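Local coordinates for 5'-nucleotidase SURE (Aquifex aeolicus, PDB 2WQK), which probably hydrolyses nucleoside 5'-monophosphates to nucleosides and phosphate, using one divalent metal ion per subunit, at residues G67-V79 with G107-I120. Numbering follows the deposited sequence. Where two conformers were deposited one is given.
Sequences GTPADCVHLGYRV and GTVSGAMEGRILGI. With SO4 (sulfate ion), chain C.
Glu114 OE1 is gripped by two groups. His74 NE2 donates to it at 2.7 Å, with an N-H...O angle of 157°, and Arg183 of the second subunit forms a salt bridge to it. The oxygen lies near the plane of the imidazole, but the NE2 bond reaches it from above the carboxylate plane. Glu114 CG lies 3.7 Å from Ala70 CB, and the bend at chi2 turns the carboxylate toward His74 NE2. Tyr105 of the second subunit holds Glu114 OE2. His74 ND1 bonds to Glu187 of the same neighbour, so both ring nitrogens are fixed. Arg183 probably helps to stabilise the charge of buried Glu114.

Leu118 CD1 sits over one face of the His74 ring, 4.0 Å from its centroid, in a CH-pi contact. The same methyl meets Val73 CG1 at 3.7 Å. Val73 CG1 is anti to the backbone N (chi1 171°) and points at the Gly115 backbone. Glycines let the helices close in: Pro69 CB lies 4.0 Å from Gly111 CA.

At its N-terminus, helix 107-117 binds a sulfate, probably from the crystallisation liquor, through Gly107 N and Thr108. Gly107 lies about 7 Å from the bound sodium, and Pro69 touches Asp9, a predicted metal ligand, consistent with a substrate-phosphate site. Helices 69-79 and 107-117 cross at -31°. The former packs on strand 52-58, the latter on strands 122-128 and 158-165.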
loop_
_atom_site.group_PDB
_atom_site.type_symbol
_atom_site.label_atom_id
_atom_site.label_comp_id
_atom_site.label_asym_id
_atom_site.label_seq_id
_atom_site.Cartn_x
_atom_site.Cartn_y
_atom_site.Cartn_z
ATOM N N GLY A 67 4.367 -11.594 4.281
ATOM C CA GLY A 67 3.711 -12.837 3.859
ATOM C C GLY A 67 2.261 -12.854 4.289
ATOM O O GLY A 67 1.948 -12.603 5.449
ATOM N N THR A 68 1.353 -13.132 3.362
ATOM C CA THR A 68 -0.080 -13.286 3.730
ATOM C C THR A 68 -0.274 -14.572 4.567
ATOM O O THR A 68 0.607 -15.464 4.555
ATOM C CB THR A 68 -0.954 -13.408 2.494
ATOM O OG1 THR A 68 -0.538 -14.553 1.737
ATOM C CG2 THR A 68 -0.864 -12.088 1.631
ATOM N N PRO A 69 -1.419 -14.680 5.264
ATOM C CA PRO A 69 -1.696 -15.966 5.954
ATOM C C PRO A 69 -1.574 -17.181 5.039
ATOM O O PRO A 69 -1.005 -18.211 5.437
ATOM C CB PRO A 69 -3.112 -15.814 6.493
ATOM C CG PRO A 69 -3.250 -14.269 6.673
ATOM C CD PRO A 69 -2.443 -13.656 5.564
ATOM N N ALA A 70 -2.070 -17.050 3.805
ATOM C CA ALA A 70 -1.911 -18.097 2.809
ATOM C C ALA A 70 -0.438 -18.482 2.590
ATOM O O ALA A 70 -0.091 -19.681 2.576
ATOM C CB ALA A 70 -2.583 -17.665 1.504
ATOM N N ASP A 71 0.414 -17.465 2.418
ATOM C CA ASP A 71 1.870 -17.670 2.226
ATOM C C ASP A 71 2.409 -18.445 3.454
ATOM O O ASP A 71 3.210 -19.375 3.332
ATOM C CB ASP A 71 2.621 -16.366 2.125
ATOM C CG ASP A 71 2.285 -15.567 0.841
ATOM O OD1 ASP A 71 1.850 -16.193 -0.152
ATOM O OD2 ASP A 71 2.508 -14.328 0.863
ATOM N N CYS A 72 1.977 -18.005 4.625
ATOM C CA CYS A 72 2.477 -18.599 5.879
ATOM C C CYS A 72 2.096 -20.094 5.977
ATOM O O CYS A 72 2.902 -20.929 6.428
ATOM C CB CYS A 72 1.967 -17.817 7.099
ATOM S SG CYS A 72 2.626 -16.180 7.264
ATOM N N VAL A 73 0.844 -20.417 5.641
ATOM C CA VAL A 73 0.395 -21.804 5.677
ATOM C C VAL A 73 1.188 -22.657 4.694
ATOM O O VAL A 73 1.668 -23.742 5.026
ATOM C CB VAL A 73 -1.126 -21.955 5.434
ATOM C CG1 VAL A 73 -1.545 -23.422 5.254
ATOM C CG2 VAL A 73 -1.931 -21.195 6.511
ATOM N N HIS A 74 1.345 -22.135 3.479
ATOM C CA HIS A 74 2.026 -22.902 2.462
ATOM C C HIS A 74 3.526 -23.074 2.744
ATOM O O HIS A 74 4.075 -24.213 2.573
ATOM C CB HIS A 74 1.749 -22.322 1.062
ATOM C CG HIS A 74 0.351 -22.609 0.584
ATOM N ND1 HIS A 74 0.085 -23.446 -0.477
ATOM C CD2 HIS A 74 -0.854 -22.180 1.027
ATOM C CE1 HIS A 74 -1.228 -23.538 -0.647
ATOM N NE2 HIS A 74 -1.825 -22.773 0.246
ATOM N N LEU A 75 4.184 -22.000 3.179
ATOM C CA LEU A 75 5.616 -22.120 3.543
ATOM C C LEU A 75 5.751 -22.961 4.824
ATOM O O LEU A 75 6.718 -23.725 4.983
ATOM C CB LEU A 75 6.277 -20.753 3.723
ATOM C CG LEU A 75 6.491 -19.949 2.424
ATOM C CD1 LEU A 75 7.032 -18.569 2.733
ATOM C CD2 LEU A 75 7.421 -20.680 1.416
ATOM N N GLY A 76 4.834 -22.786 5.757
ATOM C CA GLY A 76 4.869 -23.611 6.980
ATOM C C GLY A 76 4.802 -25.095 6.674
ATOM O O GLY A 76 5.566 -25.922 7.204
ATOM N N TYR A 77 3.891 -25.457 5.784
ATOM C CA TYR A 77 3.696 -26.852 5.460
ATOM C C TYR A 77 4.860 -27.398 4.623
ATOM O O TYR A 77 5.440 -28.438 4.949
ATOM C CB TYR A 77 2.394 -27.005 4.686
ATOM C CG TYR A 77 2.158 -28.368 4.090
ATOM C CD1 TYR A 77 2.135 -29.516 4.888
ATOM C CD2 TYR A 77 1.917 -28.524 2.739
ATOM C CE1 TYR A 77 1.858 -30.752 4.385
ATOM C CE2 TYR A 77 1.672 -29.772 2.207
ATOM C CZ TYR A 77 1.621 -30.898 3.035
ATOM O OH TYR A 77 1.362 -32.133 2.469
ATOM N N ARG A 78 5.216 -26.696 3.543
ATOM C CA ARG A 78 6.203 -27.236 2.613
ATOM C C ARG A 78 7.620 -27.093 3.103
ATOM O O ARG A 78 8.431 -27.979 2.844
ATOM C CB ARG A 78 6.057 -26.614 1.218
ATOM C CG ARG A 78 4.736 -26.936 0.634
ATOM C CD ARG A 78 4.618 -26.693 -0.883
ATOM N NE ARG A 78 3.239 -26.965 -1.231
ATOM C CZ ARG A 78 2.763 -28.147 -1.599
ATOM N NH1 ARG A 78 3.566 -29.204 -1.725
ATOM N NH2 ARG A 78 1.460 -28.250 -1.864
ATOM N N VAL A 79 7.950 -25.987 3.748
ATOM C CA VAL A 79 9.357 -25.730 4.157
ATOM C C VAL A 79 9.551 -26.156 5.610
ATOM O O VAL A 79 10.360 -27.064 5.898
ATOM C CB VAL A 79 9.785 -24.256 3.953
ATOM C CG1 VAL A 79 11.247 -24.051 4.359
ATOM C CG2 VAL A 79 9.514 -23.779 2.480
ATOM N N GLY A 107 -8.528 -12.308 6.325
ATOM C CA GLY A 107 -7.243 -12.989 6.256
ATOM C C GLY A 107 -7.152 -14.126 7.260
ATOM O O GLY A 107 -6.510 -15.149 6.997
ATOM N N THR A 108 -7.744 -13.922 8.435
ATOM C CA THR A 108 -7.708 -14.994 9.433
ATOM C C THR A 108 -8.435 -16.225 8.895
ATOM O O THR A 108 -7.920 -17.341 8.949
ATOM C CB THR A 108 -8.347 -14.531 10.765
ATOM O OG1 THR A 108 -7.643 -13.382 11.224
ATOM C CG2 THR A 108 -8.304 -15.658 11.841
ATOM N N VAL A 109 -9.621 -16.011 8.342
ATOM C CA VAL A 109 -10.389 -17.124 7.803
ATOM C C VAL A 109 -9.637 -17.778 6.626
ATOM O O VAL A 109 -9.591 -18.983 6.502
ATOM C CB VAL A 109 -11.828 -16.703 7.419
ATOM C CG1 VAL A 109 -12.579 -17.871 6.815
ATOM C CG2 VAL A 109 -12.553 -16.189 8.636
ATOM N N SER A 110 -9.037 -16.966 5.767
ATOM C CA SER A 110 -8.358 -17.526 4.593
ATOM C C SER A 110 -7.160 -18.412 4.976
ATOM O O SER A 110 -6.885 -19.409 4.284
ATOM C CB SER A 110 -7.948 -16.416 3.620
ATOM O OG SER A 110 -6.943 -15.607 4.115
ATOM N N GLY A 111 -6.507 -18.100 6.104
ATOM C CA GLY A 111 -5.440 -19.005 6.592
ATOM C C GLY A 111 -5.993 -20.402 6.871
ATOM O O GLY A 111 -5.395 -21.420 6.490
ATOM N N ALA A 112 -7.129 -20.471 7.570
ATOM C CA ALA A 112 -7.749 -21.779 7.846
ATOM C C ALA A 112 -8.208 -22.451 6.532
ATOM O O ALA A 112 -8.016 -23.641 6.325
ATOM C CB ALA A 112 -8.888 -21.678 8.840
ATOM N N MET A 113 -8.782 -21.660 5.620
ATOM C CA MET A 113 -9.167 -22.188 4.321
ATOM C C MET A 113 -8.013 -22.850 3.594
ATOM O O MET A 113 -8.166 -23.930 3.083
ATOM C CB MET A 113 -9.778 -21.062 3.463
ATOM C CG MET A 113 -10.321 -21.560 2.131
ATOM S SD MET A 113 -10.695 -20.198 0.998
ATOM C CE MET A 113 -9.024 -19.624 0.655
ATOM N N GLU A 114 -6.879 -22.179 3.605
ATOM C CA GLU A 114 -5.677 -22.712 2.947
ATOM C C GLU A 114 -5.227 -24.041 3.567
ATOM O O GLU A 114 -4.799 -24.973 2.868
ATOM C CB GLU A 114 -4.549 -21.680 2.908
ATOM C CG GLU A 114 -4.872 -20.506 2.016
ATOM C CD GLU A 114 -4.913 -20.831 0.507
ATOM O OE1 GLU A 114 -4.420 -21.890 0.069
ATOM O OE2 GLU A 114 -5.448 -19.986 -0.251
ATOM N N GLY A 115 -5.305 -24.114 4.888
ATOM C CA GLY A 115 -5.007 -25.415 5.507
ATOM C C GLY A 115 -5.896 -26.512 4.971
ATOM O O GLY A 115 -5.419 -27.585 4.614
ATOM N N ARG A 116 -7.207 -26.237 4.866
ATOM C CA ARG A 116 -8.147 -27.251 4.401
ATOM C C ARG A 116 -7.922 -27.552 2.906
ATOM O O ARG A 116 -8.058 -28.701 2.492
ATOM C CB ARG A 116 -9.604 -26.837 4.713
ATOM C CG ARG A 116 -10.616 -27.969 4.702
ATOM C CD ARG A 116 -10.156 -29.287 5.345
ATOM N NE ARG A 116 -9.867 -30.317 4.326
ATOM C CZ ARG A 116 -9.372 -31.550 4.510
ATOM N NH1 ARG A 116 -9.215 -32.339 3.459
ATOM N NH2 ARG A 116 -9.043 -32.014 5.702
ATOM N N ILE A 117 -7.505 -26.543 2.126
ATOM C CA ILE A 117 -7.155 -26.780 0.693
ATOM C C ILE A 117 -6.011 -27.796 0.602
ATOM O O ILE A 117 -5.987 -28.661 -0.301
ATOM C CB ILE A 117 -6.771 -25.478 -0.016
ATOM C CG1 ILE A 117 -8.037 -24.658 -0.257
ATOM C CG2 ILE A 117 -6.015 -25.709 -1.368
ATOM C CD1 ILE A 117 -7.772 -23.230 -0.742
ATOM N N LEU A 118 -5.078 -27.693 1.551
ATOM C CA LEU A 118 -3.932 -28.580 1.604
ATOM C C LEU A 118 -4.256 -29.945 2.207
ATOM O O LEU A 118 -3.337 -30.779 2.332
ATOM C CB LEU A 118 -2.810 -27.930 2.420
ATOM C CG LEU A 118 -2.088 -26.774 1.727
ATOM C CD1 LEU A 118 -1.096 -26.041 2.635
ATOM C CD2 LEU A 118 -1.347 -27.215 0.464
ATOM N N GLY A 119 -5.514 -30.182 2.604
ATOM C CA GLY A 119 -5.908 -31.473 3.127
ATOM C C GLY A 119 -5.712 -31.633 4.610
ATOM O O GLY A 119 -5.577 -32.786 5.108
ATOM N N ILE A 120 -5.689 -30.501 5.326
ATOM C CA ILE A 120 -5.447 -30.525 6.785
ATOM C C ILE A 120 -6.667 -29.922 7.490
ATOM O O ILE A 120 -7.116 -28.862 7.096
ATOM C CB ILE A 120 -4.216 -29.667 7.164
ATOM C CG1 ILE A 120 -2.971 -30.044 6.335
ATOM C CG2 ILE A 120 -3.997 -29.761 8.687
ATOM C CD1 ILE A 120 -1.897 -28.951 6.166
HETATM S S SO4 C . -8.642 -10.251 9.376
HETATM O O1 SO4 C . -9.217 -9.235 10.256
HETATM O O2 SO4 C . -7.174 -10.302 9.666
HETATM O O3 SO4 C . -9.165 -11.536 9.667
HETATM O O4 SO4 C . -8.843 -9.917 7.930
HETATM O O HOH W 1 -4.247 -15.196 3.382
HETATM O O HOH W 2 -1.293 -31.561 0.809
#